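Local coordinates for PbSGBP-B lipoprotein (Prevotella bryantii B14, PDB 6D2Y), which probably binds polysaccharide at the cell surface as a glycan-binding lipoprotein encoded in a polysaccharide utilization locus, at residues L71-A84 and P101-I115. Residues are numbered along the deposited sequence; the frame is centred on the assembly and turned at random.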
# COMPACT_ATOMS: atom_id res chain seq x y z
N LEU A 71 28.22 -40.84 1.35
CA LEU A 71 27.70 -39.58 1.87
C LEU A 71 28.20 -39.27 3.27
O LEU A 71 28.09 -38.12 3.71
CB LEU A 71 26.17 -39.60 1.85
CG LEU A 71 25.53 -39.53 0.46
CD1 LEU A 71 24.03 -39.26 0.57
CD2 LEU A 71 26.20 -38.47 -0.40
N LYS A 72 28.76 -40.25 3.98
CA LYS A 72 29.30 -39.97 5.30
C LYS A 72 30.73 -39.43 5.25
O LYS A 72 31.31 -39.17 6.31
CB LYS A 72 29.21 -41.22 6.17
CG LYS A 72 27.78 -41.55 6.58
CD LYS A 72 27.59 -43.01 6.93
CE LYS A 72 28.09 -43.32 8.33
NZ LYS A 72 29.51 -43.77 8.34
N SER A 73 31.29 -39.25 4.06
CA SER A 73 32.51 -38.46 3.90
C SER A 73 32.23 -36.96 3.96
O SER A 73 33.18 -36.17 4.01
CB SER A 73 33.19 -38.79 2.57
OG SER A 73 34.09 -39.87 2.72
N ILE A 74 30.96 -36.56 3.96
CA ILE A 74 30.58 -35.16 4.01
C ILE A 74 30.70 -34.67 5.45
O ILE A 74 30.01 -35.17 6.34
CB ILE A 74 29.15 -34.96 3.50
CG1 ILE A 74 29.00 -35.59 2.12
CG2 ILE A 74 28.79 -33.49 3.48
CD1 ILE A 74 27.57 -35.78 1.72
N LYS A 75 31.58 -33.70 5.68
CA LYS A 75 31.68 -33.08 6.99
C LYS A 75 30.82 -31.83 7.11
O LYS A 75 30.20 -31.60 8.15
CB LYS A 75 33.14 -32.73 7.30
CG LYS A 75 33.94 -33.92 7.80
CD LYS A 75 33.07 -34.84 8.65
CE LYS A 75 33.72 -36.18 8.87
NZ LYS A 75 32.78 -37.27 8.48
N GLY A 76 30.75 -31.03 6.05
CA GLY A 76 29.92 -29.85 6.05
C GLY A 76 29.20 -29.69 4.73
O GLY A 76 29.64 -30.21 3.69
N ILE A 77 28.09 -28.97 4.77
CA ILE A 77 27.31 -28.63 3.59
C ILE A 77 26.98 -27.15 3.67
O ILE A 77 26.47 -26.67 4.69
CB ILE A 77 26.01 -29.46 3.50
CG1 ILE A 77 26.32 -30.92 3.17
CG2 ILE A 77 25.07 -28.88 2.46
CD1 ILE A 77 25.08 -31.79 2.99
N LEU A 78 27.26 -26.41 2.60
CA LEU A 78 26.82 -25.04 2.46
C LEU A 78 25.90 -24.91 1.26
O LEU A 78 26.24 -25.37 0.17
CB LEU A 78 27.99 -24.08 2.30
CG LEU A 78 28.84 -23.88 3.54
CD1 LEU A 78 30.05 -24.77 3.37
CD2 LEU A 78 29.25 -22.40 3.70
N PHE A 79 24.75 -24.29 1.48
CA PHE A 79 23.88 -23.83 0.40
C PHE A 79 24.26 -22.39 0.09
O PHE A 79 24.04 -21.49 0.92
CB PHE A 79 22.42 -23.94 0.82
CG PHE A 79 21.92 -25.35 0.88
CD1 PHE A 79 22.09 -26.12 2.02
CD2 PHE A 79 21.26 -25.90 -0.20
CE1 PHE A 79 21.62 -27.42 2.08
CE2 PHE A 79 20.78 -27.20 -0.15
CZ PHE A 79 20.96 -27.96 0.99
N ASN A 80 24.85 -22.16 -1.08
CA ASN A 80 25.44 -20.87 -1.45
C ASN A 80 26.49 -20.53 -0.40
O ASN A 80 27.45 -21.30 -0.26
CB ASN A 80 24.33 -19.83 -1.64
CG ASN A 80 23.30 -20.27 -2.66
OD1 ASN A 80 23.57 -20.31 -3.86
ND2 ASN A 80 22.10 -20.58 -2.18
N ASP A 81 26.34 -19.44 0.35
CA ASP A 81 27.28 -19.09 1.41
C ASP A 81 26.73 -19.39 2.80
O ASP A 81 27.30 -18.94 3.80
CB ASP A 81 27.66 -17.62 1.30
CG ASP A 81 26.45 -16.70 1.25
OD1 ASP A 81 25.32 -17.20 1.38
OD2 ASP A 81 26.64 -15.48 1.07
N GLN A 82 25.62 -20.12 2.89
CA GLN A 82 24.96 -20.41 4.15
C GLN A 82 25.28 -21.84 4.56
O GLN A 82 24.98 -22.78 3.82
CB GLN A 82 23.45 -20.20 4.04
CG GLN A 82 23.06 -18.80 3.61
CD GLN A 82 23.57 -17.73 4.56
OE1 GLN A 82 23.38 -17.82 5.77
NE2 GLN A 82 24.23 -16.71 4.01
N ALA A 83 25.88 -21.99 5.74
CA ALA A 83 26.22 -23.32 6.24
C ALA A 83 24.98 -24.01 6.79
O ALA A 83 24.17 -23.40 7.50
CB ALA A 83 27.29 -23.22 7.33
N ALA A 84 24.83 -25.28 6.46
CA ALA A 84 23.74 -26.09 6.98
C ALA A 84 24.19 -26.83 8.24
O ALA A 84 25.38 -26.95 8.53
CB ALA A 84 23.26 -27.09 5.93
N PRO A 101 19.28 -23.85 5.02
CA PRO A 101 19.30 -22.78 6.02
C PRO A 101 18.24 -21.72 5.73
O PRO A 101 17.77 -21.57 4.61
CB PRO A 101 20.72 -22.20 5.89
CG PRO A 101 21.53 -23.32 5.34
CD PRO A 101 20.61 -24.08 4.42
N ASN A 102 17.88 -20.98 6.78
CA ASN A 102 16.80 -20.01 6.67
C ASN A 102 17.26 -18.68 6.10
O ASN A 102 16.45 -17.94 5.52
CB ASN A 102 16.16 -19.78 8.05
CG ASN A 102 14.74 -19.24 7.95
OD1 ASN A 102 14.02 -19.14 8.95
ND2 ASN A 102 14.32 -18.89 6.74
N GLU A 103 18.54 -18.35 6.24
CA GLU A 103 19.02 -17.02 5.87
C GLU A 103 19.14 -16.86 4.36
O GLU A 103 19.49 -17.80 3.65
CB GLU A 103 20.36 -16.74 6.54
CG GLU A 103 20.27 -16.54 8.04
CD GLU A 103 19.24 -15.50 8.43
OE1 GLU A 103 19.21 -14.43 7.79
OE2 GLU A 103 18.45 -15.76 9.36
N ILE A 104 18.84 -15.66 3.89
CA ILE A 104 18.99 -15.34 2.46
C ILE A 104 20.47 -15.29 2.12
O ILE A 104 21.25 -14.64 2.84
CB ILE A 104 18.30 -14.01 2.15
CG1 ILE A 104 16.80 -14.21 1.95
CG2 ILE A 104 18.92 -13.36 0.91
CD1 ILE A 104 15.96 -13.06 2.47
N PRO A 105 20.92 -15.94 1.05
CA PRO A 105 22.34 -15.89 0.70
C PRO A 105 22.74 -14.52 0.16
O PRO A 105 22.02 -13.91 -0.63
CB PRO A 105 22.48 -16.97 -0.38
CG PRO A 105 21.11 -17.06 -0.99
CD PRO A 105 20.15 -16.81 0.14
N SER A 106 23.91 -14.04 0.60
CA SER A 106 24.40 -12.75 0.14
C SER A 106 25.07 -12.85 -1.23
O SER A 106 24.92 -11.95 -2.06
CB SER A 106 25.38 -12.15 1.16
OG SER A 106 24.68 -11.65 2.29
N VAL A 107 25.82 -13.92 -1.47
CA VAL A 107 26.37 -14.23 -2.79
C VAL A 107 25.77 -15.57 -3.21
O VAL A 107 25.97 -16.59 -2.55
CB VAL A 107 27.91 -14.26 -2.77
CG1 VAL A 107 28.42 -15.08 -1.60
CG2 VAL A 107 28.44 -14.82 -4.10
N VAL A 108 24.99 -15.55 -4.29
CA VAL A 108 24.27 -16.73 -4.76
C VAL A 108 25.03 -17.34 -5.93
O VAL A 108 25.40 -16.64 -6.89
CB VAL A 108 22.82 -16.37 -5.15
CG1 VAL A 108 22.78 -15.20 -6.12
CG2 VAL A 108 22.11 -17.58 -5.75
N THR A 109 25.29 -18.64 -5.85
CA THR A 109 25.95 -19.36 -6.92
C THR A 109 25.13 -20.54 -7.42
O THR A 109 25.56 -21.22 -8.36
CB THR A 109 27.34 -19.85 -6.49
OG1 THR A 109 27.24 -20.52 -5.22
CG2 THR A 109 28.29 -18.67 -6.37
N ASP A 110 23.97 -20.81 -6.83
CA ASP A 110 23.11 -21.93 -7.21
C ASP A 110 23.88 -23.25 -7.16
O ASP A 110 23.87 -24.05 -8.09
CB ASP A 110 22.48 -21.71 -8.59
CG ASP A 110 21.40 -20.64 -8.57
OD1 ASP A 110 20.91 -20.30 -7.47
OD2 ASP A 110 21.03 -20.16 -9.66
N LYS A 111 24.59 -23.45 -6.05
CA LYS A 111 25.32 -24.68 -5.81
C LYS A 111 25.25 -25.01 -4.33
O LYS A 111 25.20 -24.12 -3.48
CB LYS A 111 26.79 -24.56 -6.26
CG LYS A 111 26.97 -24.39 -7.76
CD LYS A 111 28.40 -24.10 -8.15
CE LYS A 111 28.48 -23.65 -9.61
NZ LYS A 111 27.89 -24.65 -10.53
N MSE A 112 25.23 -26.31 -4.03
CA MSE A 112 25.37 -26.79 -2.66
C MSE A 112 26.76 -27.41 -2.54
O MSE A 112 27.08 -28.36 -3.24
CB MSE A 112 24.29 -27.82 -2.32
CG MSE A 112 24.71 -28.92 -1.34
SE MSE A 112 23.21 -30.07 -0.81
CE MSE A 112 23.34 -31.37 -2.22
N TYR A 113 27.59 -26.84 -1.67
CA TYR A 113 28.98 -27.26 -1.55
C TYR A 113 29.10 -28.34 -0.49
O TYR A 113 28.71 -28.13 0.66
CB TYR A 113 29.88 -26.07 -1.22
CG TYR A 113 29.77 -24.93 -2.22
CD1 TYR A 113 30.57 -24.89 -3.35
CD2 TYR A 113 28.86 -23.91 -2.02
CE1 TYR A 113 30.47 -23.85 -4.26
CE2 TYR A 113 28.75 -22.87 -2.93
CZ TYR A 113 29.56 -22.85 -4.05
OH TYR A 113 29.45 -21.82 -4.95
N MSE A 114 29.64 -29.49 -0.87
CA MSE A 114 29.92 -30.54 0.09
C MSE A 114 31.39 -30.51 0.46
O MSE A 114 32.25 -30.53 -0.43
CB MSE A 114 29.53 -31.90 -0.47
CG MSE A 114 28.26 -31.87 -1.27
SE MSE A 114 28.03 -33.50 -2.29
CE MSE A 114 26.73 -34.28 -1.13
N ILE A 115 31.68 -30.45 1.76
CA ILE A 115 33.05 -30.36 2.25
C ILE A 115 33.41 -31.64 2.98
O ILE A 115 32.71 -32.06 3.92
CB ILE A 115 33.27 -29.14 3.17
CG1 ILE A 115 32.90 -27.82 2.48
CG2 ILE A 115 34.73 -29.09 3.59
CD1 ILE A 115 32.78 -26.66 3.45
O HOH W 1 20.42 -20.50 -4.86
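With chi1 at -56°, N80 swings CG beside its own backbone N and sends its amide into the loop before strand 111-116, where OD1 accepts from D110 N (3.0 Å) and T109 N (3.1 Å). In D81 chi1 is +53°, which places CG between its backbone N and carbonyl carbon; from there OD2 accepts V107 N at 3.1 Å, met from above the carboxylate plane, and a weak bond from S106 N. Asparagine suits the second position of the type II' turn F79 to Q82 because it tolerates the positive phi (57°), while both residues offer short acceptors to the irregular loop; Q82 NE2 in turn holds D81 OD1. Beyond the turn, strands 74-79 and 111-116 pair antiparallel, and K75 and G76 both donate to I115 O, a classic beta bulge. On one face, the long, unbranched selenomethionine M112 lies alongside F79, its SE 3.6 Å from ring atom CZ in an oblique Met-aromatic contact, while P101 CD approaches CD1 of that ring. On the other, branched L78 and I115 meet, CD1 to CD1, at a tight 3.3 Å, and the Y113 ring edge meets N80 O. Strand 74-79 thus runs between 111-116 and 82-83 in a mixed sheet; 121-129 flanks 111-116 across from it, strand 63-69 packs on F79, M112 and M114, and 95-99 on I74 and I77.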